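Side-chain contacts in GlcNAc Inducible Gene 2, GIG2 (Candida albicans, PDB 6AKZ), which binds iron(III) in a cupin-type fold and is probably an oxygenase of the DUF1479 family, of unestablished substrate: residues W221-L226 and F348-L353; D400-L405 and Q411-G416. One frame throughout, in Å; residues are numbered along the deposited sequence.

Contact 1 of 2, residues W221-L226 and F348-L353; sequences WDAFKL and FWHCDL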
# COMPACT_ATOMS: atom_id res chain seq x y z
N TRP A 221 -5.35 -15.08 10.87
CA TRP A 221 -4.40 -14.11 10.27
C TRP A 221 -4.79 -12.66 10.64
O TRP A 221 -5.95 -12.30 10.47
CB TRP A 221 -4.31 -14.27 8.77
CG TRP A 221 -3.25 -13.43 8.16
CD1 TRP A 221 -1.92 -13.49 8.42
CD2 TRP A 221 -3.45 -12.32 7.27
NE1 TRP A 221 -1.28 -12.48 7.74
CE2 TRP A 221 -2.20 -11.76 7.02
CE3 TRP A 221 -4.58 -11.73 6.69
CZ2 TRP A 221 -2.02 -10.68 6.15
CZ3 TRP A 221 -4.41 -10.61 5.88
CH2 TRP A 221 -3.14 -10.13 5.58
N ASP A 222 -3.83 -11.92 11.14
CA ASP A 222 -3.98 -10.56 11.61
C ASP A 222 -3.14 -9.71 10.64
O ASP A 222 -1.92 -9.62 10.75
CB ASP A 222 -3.48 -10.40 13.04
CG ASP A 222 -3.88 -9.05 13.64
OD1 ASP A 222 -4.12 -8.11 12.85
OD2 ASP A 222 -3.95 -8.99 14.88
N ALA A 223 -3.84 -8.99 9.79
CA ALA A 223 -3.21 -8.05 8.81
C ALA A 223 -2.56 -6.79 9.37
O ALA A 223 -1.85 -6.06 8.64
CB ALA A 223 -4.28 -7.64 7.79
N PHE A 224 -2.74 -6.59 10.64
CA PHE A 224 -2.34 -5.37 11.31
C PHE A 224 -1.16 -5.52 12.21
O PHE A 224 -0.72 -4.52 12.75
CB PHE A 224 -3.52 -4.68 11.96
CG PHE A 224 -4.53 -4.28 10.97
CD1 PHE A 224 -4.43 -3.05 10.31
CD2 PHE A 224 -5.51 -5.19 10.56
CE1 PHE A 224 -5.34 -2.71 9.33
CE2 PHE A 224 -6.42 -4.84 9.57
CZ PHE A 224 -6.30 -3.60 8.93
N LYS A 225 -0.67 -6.76 12.37
CA LYS A 225 0.49 -7.01 13.20
C LYS A 225 1.78 -6.91 12.35
O LYS A 225 1.92 -7.63 11.36
CB LYS A 225 0.37 -8.41 13.77
CG LYS A 225 1.54 -8.80 14.63
CD LYS A 225 1.24 -10.11 15.37
CE LYS A 225 2.49 -10.57 16.15
NZ LYS A 225 2.01 -11.70 17.01
N LEU A 226 2.70 -6.07 12.77
CA LEU A 226 3.80 -5.71 11.97
C LEU A 226 5.18 -6.24 12.38
O LEU A 226 6.18 -5.90 11.80
CB LEU A 226 3.78 -4.21 11.79
CG LEU A 226 2.60 -3.63 11.06
CD1 LEU A 226 2.80 -2.13 10.90
CD2 LEU A 226 2.28 -4.26 9.71
N PHE A 348 -8.11 5.45 1.87
CA PHE A 348 -7.01 4.52 2.29
C PHE A 348 -7.35 3.09 1.90
O PHE A 348 -8.50 2.65 2.03
CB PHE A 348 -6.87 4.50 3.81
CG PHE A 348 -6.22 5.68 4.40
CD1 PHE A 348 -4.86 5.88 4.21
CD2 PHE A 348 -6.94 6.59 5.19
CE1 PHE A 348 -4.18 6.98 4.75
CE2 PHE A 348 -6.26 7.71 5.72
CZ PHE A 348 -4.90 7.89 5.50
N TRP A 349 -6.36 2.33 1.48
CA TRP A 349 -6.52 0.93 1.43
C TRP A 349 -5.23 0.23 1.91
O TRP A 349 -4.07 0.65 1.69
CB TRP A 349 -7.00 0.37 0.10
CG TRP A 349 -6.10 0.59 -1.09
CD1 TRP A 349 -5.29 -0.33 -1.65
CD2 TRP A 349 -5.92 1.80 -1.83
NE1 TRP A 349 -4.56 0.23 -2.75
CE2 TRP A 349 -5.01 1.52 -2.91
CE3 TRP A 349 -6.48 3.09 -1.74
CZ2 TRP A 349 -4.66 2.47 -3.87
CZ3 TRP A 349 -6.07 4.07 -2.69
CH2 TRP A 349 -5.19 3.76 -3.71
N HIS A 350 -5.45 -0.89 2.57
CA HIS A 350 -4.36 -1.78 3.06
C HIS A 350 -3.46 -2.27 1.93
O HIS A 350 -3.88 -2.50 0.81
CB HIS A 350 -4.91 -2.97 3.84
CG HIS A 350 -3.91 -3.69 4.68
ND1 HIS A 350 -3.13 -4.71 4.19
CD2 HIS A 350 -3.67 -3.64 6.01
CE1 HIS A 350 -2.40 -5.22 5.17
NE2 HIS A 350 -2.71 -4.58 6.29
N CYS A 351 -2.16 -2.31 2.20
CA CYS A 351 -1.19 -2.74 1.22
C CYS A 351 -1.48 -4.11 0.61
O CYS A 351 -1.01 -4.41 -0.48
CB CYS A 351 0.26 -2.68 1.78
SG CYS A 351 0.48 -3.71 3.25
N ASP A 352 -2.25 -4.92 1.28
CA ASP A 352 -2.64 -6.25 0.78
C ASP A 352 -4.03 -6.29 0.17
O ASP A 352 -4.59 -7.41 -0.01
CB ASP A 352 -2.52 -7.30 1.88
CG ASP A 352 -1.09 -7.82 2.11
OD1 ASP A 352 -0.15 -7.46 1.32
OD2 ASP A 352 -0.90 -8.48 3.19
N LEU A 353 -4.66 -5.13 -0.11
CA LEU A 353 -6.00 -5.17 -0.65
C LEU A 353 -5.99 -5.19 -2.20
O LEU A 353 -5.32 -4.36 -2.89
CB LEU A 353 -6.81 -3.97 -0.18
CG LEU A 353 -8.28 -4.23 -0.17
CD1 LEU A 353 -8.63 -5.19 0.97
CD2 LEU A 353 -9.15 -2.99 -0.04
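H350, the last residue of strand 346-350, points its imidazole into the type I turn D222-K225, where D222 OD1 accepts from F224 N in an Asx turn, and meets two residues with two parts of one ring. H350 NE2 donates to the carbonyl O of A223 at 2.9 Å, reaching that oxygen from above the carbonyl plane with a moderately bent bond. Next to it, H350 CD2 lies 3.8 Å from CE1 of F224 in a T-shaped contact, the imidazole edge directed at the phenyl face with the planes 72° apart. H350 holds CG anti to its own N (chi1 -164°), which carries the ring toward the turn. The small methyl of A223 lets the imidazole come close. The indole of W221 turns its edge to D352, W221 CH2 standing 3.7 Å from D352 OD2, the planes 25° apart. That carboxylate also receives the hydroxyl of Y210 and forms salt bridges with R200 and R229, while W221 NE1 donates to V209 O. The other ring nitrogen, ND1 of H350, accepts from D352 N at 3.0 Å within the type I turn H350-L353. With one nitrogen donating and the other accepting, the buried imidazole is probably neutral, protonated on NE2, and fixed in rotation.

Contact 2 of 2, residues D400-L405 and Q411-G416; sequences DYRSQL and QKEFQG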
# COMPACT_ATOMS: atom_id res chain seq x y z
N ASP A 400 12.52 6.22 -7.34
CA ASP A 400 11.73 5.29 -8.16
C ASP A 400 11.34 5.92 -9.49
O ASP A 400 11.10 5.17 -10.44
CB ASP A 400 10.43 4.83 -7.46
CG ASP A 400 10.69 4.02 -6.18
OD1 ASP A 400 11.80 3.49 -6.04
OD2 ASP A 400 9.79 3.83 -5.33
N TYR A 401 11.29 7.24 -9.59
CA TYR A 401 11.00 7.88 -10.86
C TYR A 401 12.26 8.42 -11.53
O TYR A 401 12.43 8.32 -12.73
CB TYR A 401 9.96 8.98 -10.65
CG TYR A 401 8.62 8.31 -10.42
CD1 TYR A 401 7.82 7.91 -11.52
CD2 TYR A 401 8.19 7.97 -9.14
CE1 TYR A 401 6.61 7.23 -11.31
CE2 TYR A 401 6.96 7.32 -8.93
CZ TYR A 401 6.21 6.95 -10.00
OH TYR A 401 5.03 6.32 -9.76
N ARG A 402 13.13 9.00 -10.73
CA ARG A 402 14.38 9.57 -11.20
C ARG A 402 15.17 8.52 -12.01
O ARG A 402 15.78 8.85 -13.02
CB ARG A 402 15.17 10.04 -9.99
CG ARG A 402 16.55 10.61 -10.29
CD ARG A 402 16.43 12.03 -10.70
NE ARG A 402 17.76 12.61 -10.84
CZ ARG A 402 18.01 13.79 -11.41
NH1 ARG A 402 17.02 14.56 -11.88
NH2 ARG A 402 19.27 14.24 -11.49
N SER A 403 15.12 7.26 -11.57
CA SER A 403 15.87 6.18 -12.23
C SER A 403 15.35 5.83 -13.61
O SER A 403 15.99 5.07 -14.33
CB SER A 403 15.89 4.92 -11.35
OG SER A 403 14.59 4.33 -11.29
N GLN A 404 14.18 6.33 -13.99
CA GLN A 404 13.67 6.13 -15.34
C GLN A 404 13.95 7.29 -16.33
O GLN A 404 13.46 7.26 -17.47
CB GLN A 404 12.17 5.90 -15.27
CG GLN A 404 11.76 4.76 -14.34
CD GLN A 404 10.25 4.72 -14.20
OE1 GLN A 404 9.53 4.78 -15.19
NE2 GLN A 404 9.76 4.66 -12.96
N LEU A 405 14.70 8.31 -15.92
CA LEU A 405 14.90 9.50 -16.74
C LEU A 405 16.24 9.37 -17.41
O LEU A 405 17.14 8.78 -16.82
CB LEU A 405 14.88 10.77 -15.90
CG LEU A 405 13.61 10.99 -15.11
CD1 LEU A 405 13.71 12.29 -14.36
CD2 LEU A 405 12.38 10.94 -16.01
N GLN A 411 18.66 16.51 -16.16
CA GLN A 411 19.15 17.90 -16.05
C GLN A 411 18.04 18.92 -16.23
O GLN A 411 18.15 20.05 -15.73
CB GLN A 411 20.31 18.16 -17.04
N LYS A 412 16.99 18.59 -16.97
CA LYS A 412 15.87 19.50 -17.12
C LYS A 412 14.86 19.56 -15.94
O LYS A 412 14.25 20.59 -15.72
CB LYS A 412 15.13 19.24 -18.44
N GLU A 413 14.66 18.49 -15.18
CA GLU A 413 13.44 18.49 -14.33
C GLU A 413 13.54 19.47 -13.18
O GLU A 413 14.62 19.85 -12.76
CB GLU A 413 13.06 17.08 -13.91
CG GLU A 413 14.14 16.32 -13.14
CD GLU A 413 13.59 15.27 -12.16
OE1 GLU A 413 12.36 15.05 -12.11
OE2 GLU A 413 14.43 14.64 -11.46
N PHE A 414 12.38 19.97 -12.75
CA PHE A 414 12.24 20.90 -11.68
C PHE A 414 10.97 20.50 -10.87
O PHE A 414 9.92 20.39 -11.45
CB PHE A 414 12.03 22.29 -12.25
CG PHE A 414 11.75 23.31 -11.23
CD1 PHE A 414 12.78 23.85 -10.49
CD2 PHE A 414 10.46 23.72 -10.98
CE1 PHE A 414 12.50 24.80 -9.52
CE2 PHE A 414 10.18 24.66 -9.98
CZ PHE A 414 11.20 25.18 -9.25
N GLN A 415 11.03 20.34 -9.57
CA GLN A 415 9.90 19.75 -8.83
C GLN A 415 9.12 20.64 -7.92
O GLN A 415 8.26 20.11 -7.15
CB GLN A 415 10.41 18.50 -8.09
CG GLN A 415 10.77 17.34 -9.04
CD GLN A 415 9.55 16.70 -9.67
OE1 GLN A 415 8.45 16.89 -9.18
NE2 GLN A 415 9.75 15.92 -10.72
N GLY A 416 9.41 21.94 -7.89
CA GLY A 416 8.67 22.87 -7.09
C GLY A 416 8.97 22.90 -5.61
O GLY A 416 8.21 23.47 -4.84
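The ionic part of this contact is the salt bridge between R402 and E413. R402 NH1 lies 2.6 Å from E413 OE2, and the oxygen uses its anti lone pair, the one turned away from the other carboxylate oxygen. The acceptor sits at the edge of the guanidinium, near its plane, and the two flat groups are nearly coplanar, 18° apart. Only one nitrogen of the arginine bonds to the carboxylate, so this is a single-point bridge and not a two-pronged one. A long arginine suits the place because its chain can bend at chi2 (82°) and carry the charge across the gap; NH1 also donates to K410 O, just before Q411.

Among the other hydrogen bonds, E413 OE1 accepts from Q415 NE2 at 3.1 Å, reached from above the carboxylate plane, and also bonds to the hydroxyl of S397. Each carboxylate oxygen therefore has its own partners, which should keep the group from rotating. Q404 NE2 closes back on D400 O at 2.9 Å, tying D400 to the type I turn R402-L405.

The van der Waals part is small. L405 crosses the glutamate at about a right angle and lays CD1 against E413 CD, 3.7 Å away. A branched leucine fits here, its methyl covering the carboxylate carbon beside the ionic pair, while R402 and E413 both touch I396.

In the fold, R402 lies on helix 399-402 and E413 follows helix 407-412, so the contact ties the first helix to the chain just after the second, bracketing that short helix near the surface. Q415, bonded to N129 O and F131 N, fastens the exit of the second helix to the loop that follows strand 127-128.

Contact 1 and contact 2 lie in different regions of one chain and do not touch: their centres are 31 Å apart and their nearest atoms about 12 Å. Contact 1 is buried, with its centre about 9 Å from that of the chain, whereas contact 2 lies at the surface, about 23 Å out. The iron site of H192, D194 and H355 is near the first, the side chain of D352 being about 11 Å from the metal and about 8 Å from that of D194. A hydrogen bond between H355 ND1 and L353 O links segment 348-353 directly to an iron ligand, while contact 2 joins helix 399-402 to the end of the following helix, away from the iron site.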